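PDB 5ZVV: AimR transcriptional regulator from Bacillus phage phi3T, which activates transcription of the phage aimX locus as a dimer, apparently promoting lytic replication until binding of the arbitrium peptide converts it to an inactive monomer and favours lysogeny. Local coordinates for residues Glu67-Leu72 with Asn89-Leu94; Gly114-Leu119 with Asn152-Tyr157; Val193-Ala198 with Tyr231-Asn236; Asp244-Ala249 with Cys271-Ile276. One frame throughout, in Å; residues are numbered along the deposited sequence.

Contact 1: Glu67-Leu72 with Asn89-Leu94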
loop_
_atom_site.group_PDB
_atom_site.type_symbol
_atom_site.label_atom_id
_atom_site.label_comp_id
_atom_site.label_asym_id
_atom_site.label_seq_id
_atom_site.Cartn_x
_atom_site.Cartn_y
_atom_site.Cartn_z
ATOM N N GLU A 67 -9.931 -17.949 -34.536
ATOM C CA GLU A 67 -9.829 -19.241 -35.206
ATOM C C GLU A 67 -8.374 -19.651 -35.413
ATOM O O GLU A 67 -8.035 -20.834 -35.291
ATOM C CB GLU A 67 -10.571 -19.190 -36.543
ATOM C CG GLU A 67 -10.580 -20.501 -37.310
ATOM C CD GLU A 67 -11.393 -20.416 -38.588
ATOM O OE1 GLU A 67 -11.872 -19.309 -38.918
ATOM O OE2 GLU A 67 -11.553 -21.456 -39.261
ATOM N N TYR A 68 -7.501 -18.686 -35.707
ATOM C CA TYR A 68 -6.124 -18.997 -36.077
ATOM C C TYR A 68 -5.303 -19.433 -34.869
ATOM O O TYR A 68 -4.547 -20.409 -34.941
ATOM C CB TYR A 68 -5.493 -17.780 -36.752
ATOM C CG TYR A 68 -4.111 -18.013 -37.313
ATOM C CD1 TYR A 68 -3.940 -18.467 -38.614
ATOM C CD2 TYR A 68 -2.976 -17.765 -36.549
ATOM C CE1 TYR A 68 -2.682 -18.674 -39.138
ATOM C CE2 TYR A 68 -1.713 -17.973 -37.062
ATOM C CZ TYR A 68 -1.572 -18.429 -38.358
ATOM O OH TYR A 68 -0.317 -18.633 -38.883
ATOM N N PHE A 69 -5.442 -18.721 -33.747
ATOM C CA PHE A 69 -4.613 -18.997 -32.577
ATOM C C PHE A 69 -4.849 -20.402 -32.040
ATOM O O PHE A 69 -3.916 -21.054 -31.555
ATOM C CB PHE A 69 -4.886 -17.965 -31.482
ATOM C CG PHE A 69 -4.245 -16.628 -31.725
ATOM C CD1 PHE A 69 -3.312 -16.458 -32.735
ATOM C CD2 PHE A 69 -4.565 -15.540 -30.927
ATOM C CE1 PHE A 69 -2.720 -15.228 -32.954
ATOM C CE2 PHE A 69 -3.974 -14.307 -31.140
ATOM C CZ PHE A 69 -3.051 -14.153 -32.153
ATOM N N LEU A 70 -6.091 -20.886 -32.110
ATOM C CA LEU A 70 -6.410 -22.208 -31.589
ATOM C C LEU A 70 -5.804 -23.332 -32.418
ATOM O O LEU A 70 -5.855 -24.488 -31.989
ATOM C CB LEU A 70 -7.927 -22.385 -31.498
ATOM C CG LEU A 70 -8.633 -21.458 -30.507
ATOM C CD1 LEU A 70 -10.132 -21.718 -30.506
ATOM C CD2 LEU A 70 -8.052 -21.616 -29.108
ATOM N N GLU A 71 -5.229 -23.023 -33.581
ATOM C CA GLU A 71 -4.558 -24.019 -34.403
ATOM C C GLU A 71 -3.050 -24.052 -34.196
ATOM O O GLU A 71 -2.393 -24.955 -34.723
ATOM C CB GLU A 71 -4.862 -23.776 -35.887
ATOM C CG GLU A 71 -6.336 -23.921 -36.248
ATOM C CD GLU A 71 -6.896 -25.291 -35.899
ATOM O OE1 GLU A 71 -6.161 -26.292 -36.026
ATOM O OE2 GLU A 71 -8.076 -25.364 -35.492
ATOM N N LEU A 72 -2.489 -23.105 -33.448
ATOM C CA LEU A 72 -1.058 -23.092 -33.190
ATOM C C LEU A 72 -0.652 -24.290 -32.334
ATOM O O LEU A 72 -1.457 -24.871 -31.601
ATOM C CB LEU A 72 -0.647 -21.795 -32.490
ATOM C CG LEU A 72 -0.844 -20.487 -33.260
ATOM C CD1 LEU A 72 -0.625 -19.301 -32.340
ATOM C CD2 LEU A 72 0.091 -20.418 -34.460
ATOM N N ASN A 89 -5.490 -7.658 -25.709
ATOM C CA ASN A 89 -6.695 -7.199 -26.389
ATOM C C ASN A 89 -7.961 -7.432 -25.574
ATOM O O ASN A 89 -9.032 -6.986 -25.996
ATOM C CB ASN A 89 -6.838 -7.898 -27.745
ATOM C CG ASN A 89 -5.954 -7.292 -28.816
ATOM O OD1 ASN A 89 -6.263 -6.234 -29.368
ATOM N ND2 ASN A 89 -4.859 -7.970 -29.133
ATOM N N GLN A 90 -7.855 -8.117 -24.430
ATOM C CA GLN A 90 -8.999 -8.459 -23.580
ATOM C C GLN A 90 -9.981 -9.376 -24.309
ATOM O O GLN A 90 -11.199 -9.261 -24.156
ATOM C CB GLN A 90 -9.703 -7.207 -23.049
ATOM C CG GLN A 90 -8.875 -6.419 -22.043
ATOM C CD GLN A 90 -9.543 -5.124 -21.616
ATOM O OE1 GLN A 90 -10.629 -4.786 -22.089
ATOM N NE2 GLN A 90 -8.892 -4.390 -20.721
ATOM N N TRP A 91 -9.442 -10.298 -25.108
ATOM C CA TRP A 91 -10.243 -11.352 -25.729
ATOM C C TRP A 91 -10.328 -12.523 -24.746
ATOM O O TRP A 91 -9.712 -13.578 -24.915
ATOM C CB TRP A 91 -9.635 -11.767 -27.063
ATOM C CG TRP A 91 -9.518 -10.651 -28.056
ATOM C CD1 TRP A 91 -10.186 -9.461 -28.037
ATOM C CD2 TRP A 91 -8.682 -10.622 -29.218
ATOM N NE1 TRP A 91 -9.821 -8.694 -29.118
ATOM C CE2 TRP A 91 -8.902 -9.386 -29.861
ATOM C CE3 TRP A 91 -7.771 -11.522 -29.783
ATOM C CZ2 TRP A 91 -8.238 -9.024 -31.034
ATOM C CZ3 TRP A 91 -7.117 -11.162 -30.953
ATOM C CH2 TRP A 91 -7.353 -9.925 -31.562
ATOM N N ASP A 92 -11.142 -12.315 -23.705
ATOM C CA ASP A 92 -11.102 -13.172 -22.520
ATOM C C ASP A 92 -11.441 -14.624 -22.843
ATOM O O ASP A 92 -10.804 -15.543 -22.316
ATOM C CB ASP A 92 -12.060 -12.636 -21.456
ATOM C CG ASP A 92 -11.620 -11.303 -20.890
ATOM O OD1 ASP A 92 -10.404 -11.018 -20.916
ATOM O OD2 ASP A 92 -12.489 -10.540 -20.415
ATOM N N THR A 93 -12.454 -14.850 -23.682
ATOM C CA THR A 93 -12.839 -16.216 -24.036
ATOM C C THR A 93 -11.688 -16.937 -24.727
ATOM O O THR A 93 -11.258 -18.025 -24.307
ATOM C CB THR A 93 -14.079 -16.181 -24.936
ATOM O OG1 THR A 93 -15.123 -15.443 -24.288
ATOM C CG2 THR A 93 -14.574 -17.589 -25.235
ATOM N N LEU A 94 -11.172 -16.328 -25.797
ATOM C CA LEU A 94 -10.003 -16.861 -26.483
ATOM C C LEU A 94 -8.828 -17.014 -25.528
ATOM O O LEU A 94 -8.139 -18.040 -25.543
ATOM C CB LEU A 94 -9.632 -15.947 -27.651
ATOM C CG LEU A 94 -8.414 -16.335 -28.489
ATOM C CD1 LEU A 94 -8.626 -17.690 -29.145
ATOM C CD2 LEU A 94 -8.130 -15.274 -29.535
#
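L70 and L94 mark the closest backbone approach, their CA atoms 8.2 Å apart, and the contacts between the segments all run between side-chain atoms. From F69 to L72 the first segment makes a type I beta turn, evidenced by L72 N donating to F69 O at 3.1 Å. In 89-94, Q90, with a positive phi of 63°, closes the preceding helix in a Schellman motif. W91 then sits at the centre of an inverse gamma turn and occupies the N-cap position before helix 92-103.

L94 carries the contact by dividing its two methyls between neighbours. CG lies anti to the backbone N (chi1 179°), which sends the fork across toward 67-72. There CD2 reaches F69 CD2 at 3.8 Å, the two side chains crossing at about a right angle, while CD1 lies 4.0 Å from L70 CD2, the two leucines lying alongside and running antiparallel. A looser touch comes from F69 CE2, which approaches W91 CZ3 at 4.5 Å, at the edge of the indole and near its plane. One indole face is covered by N89 CB of the same segment.

S82 and S86 of helix 77-88 flank this apolar group, and I98 meets F69. The end of helix 61-69 thus meets the start of the next helix but one, 92-103, which forms an alpha-alpha hairpin with the intervening helix 77-88, consistent with a TPR-like helical array.

Contact 2: Gly114-Leu119 with Asn152-Tyr157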
loop_
_atom_site.group_PDB
_atom_site.type_symbol
_atom_site.label_atom_id
_atom_site.label_comp_id
_atom_site.label_asym_id
_atom_site.label_seq_id
_atom_site.Cartn_x
_atom_site.Cartn_y
_atom_site.Cartn_z
ATOM N N GLY A 114 1.103 -20.825 -19.271
ATOM C CA GLY A 114 -0.299 -21.095 -19.003
ATOM C C GLY A 114 -0.656 -20.907 -17.543
ATOM O O GLY A 114 -1.734 -20.405 -17.218
ATOM N N LYS A 115 0.246 -21.299 -16.642
ATOM C CA LYS A 115 -0.031 -21.162 -15.218
ATOM C C LYS A 115 0.031 -19.706 -14.781
ATOM O O LYS A 115 -0.799 -19.257 -13.981
ATOM C CB LYS A 115 0.945 -22.020 -14.412
ATOM C CG LYS A 115 0.648 -23.511 -14.502
ATOM C CD LYS A 115 1.914 -24.356 -14.452
ATOM C CE LYS A 115 2.604 -24.271 -13.105
ATOM N NZ LYS A 115 3.855 -25.080 -13.081
ATOM N N VAL A 116 0.997 -18.947 -15.305
ATOM C CA VAL A 116 1.113 -17.541 -14.926
ATOM C C VAL A 116 -0.076 -16.747 -15.453
ATOM O O VAL A 116 -0.677 -15.948 -14.726
ATOM C CB VAL A 116 2.449 -16.956 -15.416
ATOM C CG1 VAL A 116 2.501 -15.459 -15.151
ATOM C CG2 VAL A 116 3.609 -17.652 -14.726
ATOM N N TYR A 117 -0.439 -16.955 -16.722
ATOM C CA TYR A 117 -1.599 -16.256 -17.263
ATOM C C TYR A 117 -2.891 -16.739 -16.620
ATOM O O TYR A 117 -3.852 -15.968 -16.506
ATOM C CB TYR A 117 -1.658 -16.418 -18.781
ATOM C CG TYR A 117 -0.784 -15.422 -19.509
ATOM C CD1 TYR A 117 0.579 -15.642 -19.661
ATOM C CD2 TYR A 117 -1.320 -14.251 -20.027
ATOM C CE1 TYR A 117 1.382 -14.728 -20.318
ATOM C CE2 TYR A 117 -0.526 -13.332 -20.685
ATOM C CZ TYR A 117 0.822 -13.574 -20.827
ATOM O OH TYR A 117 1.609 -12.661 -21.484
ATOM N N SER A 118 -2.936 -18.001 -16.193
ATOM C CA SER A 118 -4.086 -18.478 -15.435
ATOM C C SER A 118 -4.217 -17.720 -14.120
ATOM O O SER A 118 -5.321 -17.309 -13.741
ATOM C CB SER A 118 -3.964 -19.981 -15.186
ATOM O OG SER A 118 -5.124 -20.481 -14.550
ATOM N N LEU A 119 -3.097 -17.520 -13.413
ATOM C CA LEU A 119 -3.125 -16.704 -12.202
ATOM C C LEU A 119 -3.561 -15.278 -12.511
ATOM O O LEU A 119 -4.365 -14.694 -11.774
ATOM C CB LEU A 119 -1.751 -16.702 -11.531
ATOM C CG LEU A 119 -1.244 -18.021 -10.947
ATOM C CD1 LEU A 119 0.129 -17.824 -10.333
ATOM C CD2 LEU A 119 -2.218 -18.559 -9.916
ATOM N N ASN A 152 5.296 -10.532 -12.195
ATOM C CA ASN A 152 5.348 -9.318 -11.394
ATOM C C ASN A 152 4.507 -8.193 -11.981
ATOM O O ASN A 152 3.771 -7.526 -11.245
ATOM C CB ASN A 152 6.798 -8.857 -11.229
ATOM C CG ASN A 152 7.571 -9.726 -10.258
ATOM O OD1 ASN A 152 7.392 -9.625 -9.046
ATOM N ND2 ASN A 152 8.428 -10.593 -10.785
ATOM N N ALA A 153 4.580 -7.988 -13.300
ATOM C CA ALA A 153 3.806 -6.925 -13.934
ATOM C C ALA A 153 2.307 -7.129 -13.751
ATOM O O ALA A 153 1.558 -6.153 -13.630
ATOM C CB ALA A 153 4.153 -6.843 -15.421
HETATM N N MSE A 154 1.855 -8.379 -13.718
HETATM C CA MSE A 154 0.436 -8.685 -13.556
HETATM C C MSE A 154 -0.082 -8.242 -12.196
HETATM O O MSE A 154 -1.277 -8.005 -12.026
HETATM C CB MSE A 154 0.186 -10.183 -13.740
HETATM C CG MSE A 154 0.629 -11.027 -12.560
HETATM SE SE MSE A 154 0.348 -12.926 -12.878
HETATM C CE MSE A 154 0.615 -13.608 -11.066
ATOM N N LEU A 155 0.826 -8.148 -11.221
ATOM C CA LEU A 155 0.428 -7.711 -9.890
ATOM C C LEU A 155 -0.025 -6.260 -9.899
ATOM O O LEU A 155 -0.816 -5.852 -9.044
ATOM C CB LEU A 155 1.583 -7.899 -8.905
ATOM C CG LEU A 155 2.045 -9.330 -8.636
ATOM C CD1 LEU A 155 3.143 -9.349 -7.584
ATOM C CD2 LEU A 155 0.876 -10.213 -8.208
HETATM N N MSE A 156 0.452 -5.474 -10.860
HETATM C CA MSE A 156 0.113 -4.056 -10.948
HETATM C C MSE A 156 -1.357 -3.840 -11.276
HETATM O O MSE A 156 -1.959 -2.869 -10.817
HETATM C CB MSE A 156 0.987 -3.363 -11.996
HETATM C CG MSE A 156 2.464 -3.373 -11.671
HETATM SE SE MSE A 156 3.519 -2.464 -13.032
HETATM C CE MSE A 156 2.859 -0.643 -12.768
ATOM N N TYR A 157 -1.930 -4.741 -12.079
ATOM C CA TYR A 157 -3.353 -4.642 -12.386
ATOM C C TYR A 157 -4.197 -4.866 -11.139
ATOM O O TYR A 157 -5.162 -4.132 -10.895
ATOM C CB TYR A 157 -3.735 -5.638 -13.481
ATOM C CG TYR A 157 -3.114 -5.336 -14.828
ATOM C CD1 TYR A 157 -3.557 -4.266 -15.593
ATOM C CD2 TYR A 157 -2.090 -6.125 -15.336
ATOM C CE1 TYR A 157 -2.991 -3.986 -16.824
ATOM C CE2 TYR A 157 -1.519 -5.854 -16.564
ATOM C CZ TYR A 157 -1.974 -4.782 -17.304
ATOM O OH TYR A 157 -1.411 -4.509 -18.528
#
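M154, a selenomethionine in this crystal, is the one residue of 152-157 that touches 114-119, where it meets V116 and L119, and all three are buried. The apolar contacts come first. Its CE methyl meets L119 CB at 3.9 Å, and its SE passes V116 CG1 at a slant, 4.0 Å away. Torsions explain the reach: CG is flanked by both backbone arms (chi1 75°), and beyond it the chain is extended, carrying SE and CE out to the other helix. V116 answers with CG1, the branch anti to its own N (chi1 174°).

A second kind of approach sets selenium beside the backbone, with M154 SE 3.7 Å from V116 O. This is a van der Waals neighbour of a helix carbonyl.

The backbone bonds all stay within each helix. L119 N donates to K115 O at 2.9 Å in regular alpha geometry. In 152-157 the pattern shifts: L155 N bonds N152 O at 3.0 Å, a three-residue spacing, and helix 145-161 is kinked here, with M154 in the disturbed turn.

V116 also leans on F150 and I142, and L119 on I128, while Y117 stacks on F150. L155, next to M154, packs on N131 of the second subunit. The chemistry is therefore dispersion between apolar groups and a polarisable selenium, standing in for the natural sulfur; the extended chain places SE and CE, and nothing polar across the contact fixes the rotation of M154.

Contact 3: Val193-Ala198 with Tyr231-Asn236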
loop_
_atom_site.group_PDB
_atom_site.type_symbol
_atom_site.label_atom_id
_atom_site.label_comp_id
_atom_site.label_asym_id
_atom_site.label_seq_id
_atom_site.Cartn_x
_atom_site.Cartn_y
_atom_site.Cartn_z
ATOM N N VAL A 193 3.095 -1.691 -19.376
ATOM C CA VAL A 193 3.671 -0.885 -18.303
ATOM C C VAL A 193 3.514 0.600 -18.599
ATOM O O VAL A 193 3.298 1.405 -17.684
ATOM C CB VAL A 193 5.146 -1.276 -18.088
ATOM C CG1 VAL A 193 5.777 -0.411 -17.005
ATOM C CG2 VAL A 193 5.246 -2.751 -17.726
ATOM N N SER A 194 3.599 0.988 -19.874
ATOM C CA SER A 194 3.408 2.388 -20.238
ATOM C C SER A 194 2.022 2.870 -19.840
ATOM O O SER A 194 1.871 3.958 -19.274
ATOM C CB SER A 194 3.633 2.582 -21.737
ATOM O OG SER A 194 5.004 2.777 -22.030
HETATM N N MSE A 195 0.995 2.075 -20.124
HETATM C CA MSE A 195 -0.351 2.497 -19.754
HETATM C C MSE A 195 -0.532 2.552 -18.240
HETATM O O MSE A 195 -1.110 3.515 -17.706
HETATM C CB MSE A 195 -1.398 1.578 -20.382
HETATM C CG MSE A 195 -1.676 1.931 -21.832
HETATM SE SE MSE A 195 -1.651 3.877 -22.089
HETATM C CE MSE A 195 -3.176 4.352 -20.957
ATOM N N LEU A 196 -0.028 1.526 -17.550
ATOM C CA LEU A 196 -0.148 1.497 -16.094
ATOM C C LEU A 196 0.501 2.725 -15.462
ATOM O O LEU A 196 -0.106 3.406 -14.624
ATOM C CB LEU A 196 0.459 0.204 -15.548
ATOM C CG LEU A 196 -0.420 -1.022 -15.820
ATOM C CD1 LEU A 196 0.292 -2.319 -15.474
ATOM C CD2 LEU A 196 -1.728 -0.907 -15.047
ATOM N N GLU A 197 1.735 3.037 -15.869
ATOM C CA GLU A 197 2.410 4.210 -15.328
ATOM C C GLU A 197 1.740 5.503 -15.769
ATOM O O GLU A 197 1.794 6.501 -15.044
ATOM C CB GLU A 197 3.880 4.203 -15.737
ATOM C CG GLU A 197 4.683 3.114 -15.059
ATOM C CD GLU A 197 6.106 3.046 -15.560
ATOM O OE1 GLU A 197 6.348 3.442 -16.720
ATOM O OE2 GLU A 197 6.981 2.598 -14.789
ATOM N N ALA A 198 1.109 5.511 -16.946
ATOM C CA ALA A 198 0.369 6.694 -17.372
ATOM C C ALA A 198 -0.781 6.990 -16.418
ATOM O O ALA A 198 -0.985 8.143 -16.015
ATOM C CB ALA A 198 -0.150 6.512 -18.798
ATOM N N TYR A 231 -5.312 7.510 -25.545
ATOM C CA TYR A 231 -5.961 8.771 -25.901
ATOM C C TYR A 231 -6.987 9.187 -24.856
ATOM O O TYR A 231 -7.171 10.386 -24.609
ATOM C CB TYR A 231 -6.609 8.663 -27.282
ATOM C CG TYR A 231 -5.611 8.756 -28.409
ATOM C CD1 TYR A 231 -4.946 9.949 -28.671
ATOM C CD2 TYR A 231 -5.322 7.655 -29.204
ATOM C CE1 TYR A 231 -4.027 10.044 -29.696
ATOM C CE2 TYR A 231 -4.401 7.739 -30.232
ATOM C CZ TYR A 231 -3.757 8.938 -30.473
ATOM O OH TYR A 231 -2.838 9.031 -31.493
ATOM N N LEU A 232 -7.658 8.214 -24.237
ATOM C CA LEU A 232 -8.523 8.511 -23.103
ATOM C C LEU A 232 -7.740 9.192 -21.987
ATOM O O LEU A 232 -8.206 10.179 -21.401
ATOM C CB LEU A 232 -9.173 7.220 -22.602
ATOM C CG LEU A 232 -10.441 7.325 -21.759
ATOM C CD1 LEU A 232 -11.576 7.920 -22.580
ATOM C CD2 LEU A 232 -10.827 5.956 -21.209
ATOM N N THR A 233 -6.534 8.694 -21.695
ATOM C CA THR A 233 -5.725 9.286 -20.633
ATOM C C THR A 233 -5.256 10.688 -21.002
ATOM O O THR A 233 -5.287 11.595 -20.164
ATOM C CB THR A 233 -4.526 8.390 -20.315
ATOM O OG1 THR A 233 -4.986 7.107 -19.874
ATOM C CG2 THR A 233 -3.672 9.013 -19.218
ATOM N N ILE A 234 -4.814 10.886 -22.248
ATOM C CA ILE A 234 -4.372 12.214 -22.679
ATOM C C ILE A 234 -5.512 13.219 -22.545
ATOM O O ILE A 234 -5.370 14.287 -21.922
ATOM C CB ILE A 234 -3.831 12.152 -24.120
ATOM C CG1 ILE A 234 -2.533 11.342 -24.167
ATOM C CG2 ILE A 234 -3.620 13.556 -24.687
ATOM C CD1 ILE A 234 -2.006 11.093 -25.566
ATOM N N GLY A 235 -6.671 12.879 -23.120
ATOM C CA GLY A 235 -7.833 13.736 -22.972
ATOM C C GLY A 235 -8.156 14.027 -21.521
ATOM O O GLY A 235 -8.523 15.150 -21.171
ATOM N N ASN A 236 -8.011 13.022 -20.654
ATOM C CA ASN A 236 -8.242 13.249 -19.231
ATOM C C ASN A 236 -7.240 14.245 -18.659
ATOM O O ASN A 236 -7.595 15.073 -17.810
ATOM C CB ASN A 236 -8.181 11.929 -18.463
ATOM C CG ASN A 236 -9.380 11.045 -18.731
ATOM O OD1 ASN A 236 -10.387 11.498 -19.268
ATOM N ND2 ASN A 236 -9.280 9.778 -18.350
#
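M195, A198 and T233 make this contact without an aromatic ring or planar side-chain group between them; the only ring in the two segments, that of Y231, does not reach 193-198. The one flat element that takes part is the carbonyl of A198, whose O lies 4.3 Å from T233 CG2.

T233 uses both of its branches. Its CG2, anti to the backbone N, also faces A198 CB at 4.3 Å, a loose distance that agrees with the 7.4 Å between the CA atoms of A198 and T233. Its OG1 is approached by the methyl of selenomethionine M195, CE to OG1 3.5 Å. M195 gets there by folding: chi2 (-38°) and chi3 (-64°) both bend the chain, which runs counter to T233 as it goes by. The buried hydroxyl is satisfied by F229 O, one turn back in its own helix, and N199 OD1 of helix 184-203.

Helix 184-203 here meets the next helix but one, 224-237, and the intervening helix 207-220 touches both, S214 against T233 and H213 against A198. M195 also rests on F229 and A230, and L202 continues the interface from helix 184-203 onto T233 and N236.

Contact 4: Asp244-Ala249 with Cys271-Ile276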
loop_
_atom_site.group_PDB
_atom_site.type_symbol
_atom_site.label_atom_id
_atom_site.label_comp_id
_atom_site.label_asym_id
_atom_site.label_seq_id
_atom_site.Cartn_x
_atom_site.Cartn_y
_atom_site.Cartn_z
ATOM N N ASP A 244 -11.029 22.131 -26.464
ATOM C CA ASP A 244 -10.893 21.648 -27.834
ATOM C C ASP A 244 -9.805 20.586 -27.956
ATOM O O ASP A 244 -9.956 19.622 -28.714
ATOM C CB ASP A 244 -10.612 22.827 -28.762
ATOM C CG ASP A 244 -11.649 23.926 -28.629
ATOM O OD1 ASP A 244 -12.772 23.752 -29.141
ATOM O OD2 ASP A 244 -11.347 24.954 -27.989
ATOM N N GLU A 245 -8.705 20.737 -27.215
ATOM C CA GLU A 245 -7.627 19.756 -27.301
ATOM C C GLU A 245 -8.001 18.455 -26.601
ATOM O O GLU A 245 -7.733 17.363 -27.121
ATOM C CB GLU A 245 -6.338 20.338 -26.721
ATOM C CG GLU A 245 -5.719 21.417 -27.596
ATOM C CD GLU A 245 -5.403 20.914 -28.993
ATOM O OE1 GLU A 245 -4.895 19.779 -29.115
ATOM O OE2 GLU A 245 -5.671 21.648 -29.969
ATOM N N ALA A 246 -8.618 18.550 -25.420
ATOM C CA ALA A 246 -9.121 17.355 -24.747
ATOM C C ALA A 246 -10.106 16.608 -25.635
ATOM O O ALA A 246 -9.991 15.390 -25.830
ATOM C CB ALA A 246 -9.778 17.735 -23.418
ATOM N N LYS A 247 -11.076 17.334 -26.196
ATOM C CA LYS A 247 -12.043 16.719 -27.097
ATOM C C LYS A 247 -11.352 16.096 -28.304
ATOM O O LYS A 247 -11.774 15.043 -28.793
ATOM C CB LYS A 247 -13.070 17.759 -27.543
ATOM C CG LYS A 247 -14.128 17.228 -28.495
ATOM C CD LYS A 247 -15.080 18.336 -28.925
ATOM C CE LYS A 247 -16.193 17.800 -29.814
ATOM N NZ LYS A 247 -17.114 18.876 -30.269
ATOM N N LYS A 248 -10.278 16.725 -28.788
ATOM C CA LYS A 248 -9.577 16.189 -29.950
ATOM C C LYS A 248 -8.885 14.871 -29.619
ATOM O O LYS A 248 -8.885 13.940 -30.435
ATOM C CB LYS A 248 -8.576 17.218 -30.475
ATOM C CG LYS A 248 -8.104 16.952 -31.896
ATOM C CD LYS A 248 -7.529 18.211 -32.538
ATOM C CE LYS A 248 -6.286 18.690 -31.812
ATOM N NZ LYS A 248 -5.683 19.891 -32.460
ATOM N N ALA A 249 -8.300 14.765 -28.423
ATOM C CA ALA A 249 -7.685 13.502 -28.017
ATOM C C ALA A 249 -8.738 12.416 -27.817
ATOM O O ALA A 249 -8.592 11.287 -28.313
ATOM C CB ALA A 249 -6.865 13.705 -26.742
ATOM N N CYS A 271 -18.891 13.522 -22.365
ATOM C CA CYS A 271 -20.027 14.072 -21.637
ATOM C C CYS A 271 -19.563 14.843 -20.410
ATOM O O CYS A 271 -20.031 15.959 -20.148
ATOM C CB CYS A 271 -20.982 12.943 -21.243
ATOM S SG CYS A 271 -22.469 13.487 -20.393
ATOM N N PHE A 272 -18.634 14.261 -19.650
ATOM C CA PHE A 272 -18.047 14.981 -18.528
ATOM C C PHE A 272 -17.338 16.242 -19.002
ATOM O O PHE A 272 -17.473 17.309 -18.394
ATOM C CB PHE A 272 -17.075 14.083 -17.765
ATOM C CG PHE A 272 -16.522 14.719 -16.523
ATOM C CD1 PHE A 272 -17.309 14.845 -15.388
ATOM C CD2 PHE A 272 -15.222 15.198 -16.487
ATOM C CE1 PHE A 272 -16.806 15.433 -14.238
ATOM C CE2 PHE A 272 -14.712 15.787 -15.340
ATOM C CZ PHE A 272 -15.508 15.903 -14.215
ATOM N N LEU A 273 -16.571 16.135 -20.090
ATOM C CA LEU A 273 -15.857 17.297 -20.610
ATOM C C LEU A 273 -16.818 18.430 -20.960
ATOM O O LEU A 273 -16.651 19.570 -20.502
ATOM C CB LEU A 273 -15.039 16.896 -21.834
ATOM C CG LEU A 273 -14.198 18.008 -22.456
ATOM C CD1 LEU A 273 -13.063 18.418 -21.523
ATOM C CD2 LEU A 273 -13.668 17.581 -23.818
ATOM N N SER A 274 -17.834 18.133 -21.778
ATOM C CA SER A 274 -18.739 19.183 -22.235
ATOM C C SER A 274 -19.595 19.721 -21.096
ATOM O O SER A 274 -19.963 20.900 -21.109
ATOM C CB SER A 274 -19.617 18.667 -23.377
ATOM O OG SER A 274 -20.436 17.589 -22.957
ATOM N N ASN A 275 -19.924 18.880 -20.112
ATOM C CA ASN A 275 -20.576 19.383 -18.906
ATOM C C ASN A 275 -19.669 20.346 -18.153
ATOM O O ASN A 275 -20.122 21.389 -17.667
ATOM C CB ASN A 275 -20.976 18.223 -17.997
ATOM C CG ASN A 275 -22.190 17.480 -18.503
ATOM O OD1 ASN A 275 -22.953 17.994 -19.322
ATOM N ND2 ASN A 275 -22.381 16.265 -18.010
ATOM N N ILE A 276 -18.380 20.009 -18.049
ATOM C CA ILE A 276 -17.423 20.863 -17.349
ATOM C C ILE A 276 -17.335 22.225 -18.024
ATOM O O ILE A 276 -17.382 23.270 -17.365
ATOM C CB ILE A 276 -16.045 20.180 -17.280
ATOM C CG1 ILE A 276 -16.040 19.086 -16.215
ATOM C CG2 ILE A 276 -14.941 21.197 -17.002
ATOM C CD1 ILE A 276 -16.304 19.607 -14.831
#
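L273 is the sole residue of 271-276 to touch A246 and K247. At the start of its segment the backbone O of C271 accepts the N of N275 at 2.9 Å, evidence of regular helix. F272 follows, with I276 CG1 3.6 Å above one face of its ring, offset toward the rim.

At L273 the side chain crosses. CG is anti to the backbone N (chi1 -178°), directing the fork at helix 243-252, and the CA atoms of K247 and L273 are 7.5 Å apart. CD1 meets A246 CB at 3.9 Å. CD2 settles over the backbone of the next residue, 3.5 Å from K247 N, with K247 CB 3.8 Å away. K247 contributes only its root, since its extended chain leads the amine away. On the far side of that helix K248 NZ bridges to E245 OE2 at 3.0 Å, meeting the syn side 16° out of the carboxylate plane.

After L273, S274 bonds L270 O through its hydroxyl, and N275 bonds N281 through OD1 and N303 ND2 through its backbone O. Y243 and Y250 border L273 within helix 243-252, and L238 adjoins A246. Behind the contact, helix 291-304 receives F272, N275 and I276, while L362 of helix 361-369 touches F272 and I276; helix 260-277 thus lies between helix 243-252 and these later helices.

The four contacts follow one another along the chain, each closing before the next opens, and all lie in one AimR-like region of the TPR clan. Contacts 2 and 3 have centres 21 Å apart and meet where L196 packs on M156 and Y157, bringing helix 184-203 against helix 145-161. Contacts 3 and 4, with centres 16 Å apart, join where G235 and I234 lie on A246 and A249 of the next helix. Contact 1 touches none of the others; its centre is 35 Å from that of contact 4, across the chain's centre. Contacts 1 to 3 each join a helix to the next but one, contact 4 consecutive helices, consistent with TPR-like stacking. Only a segment of contact 2 touches the second subunit, through L155.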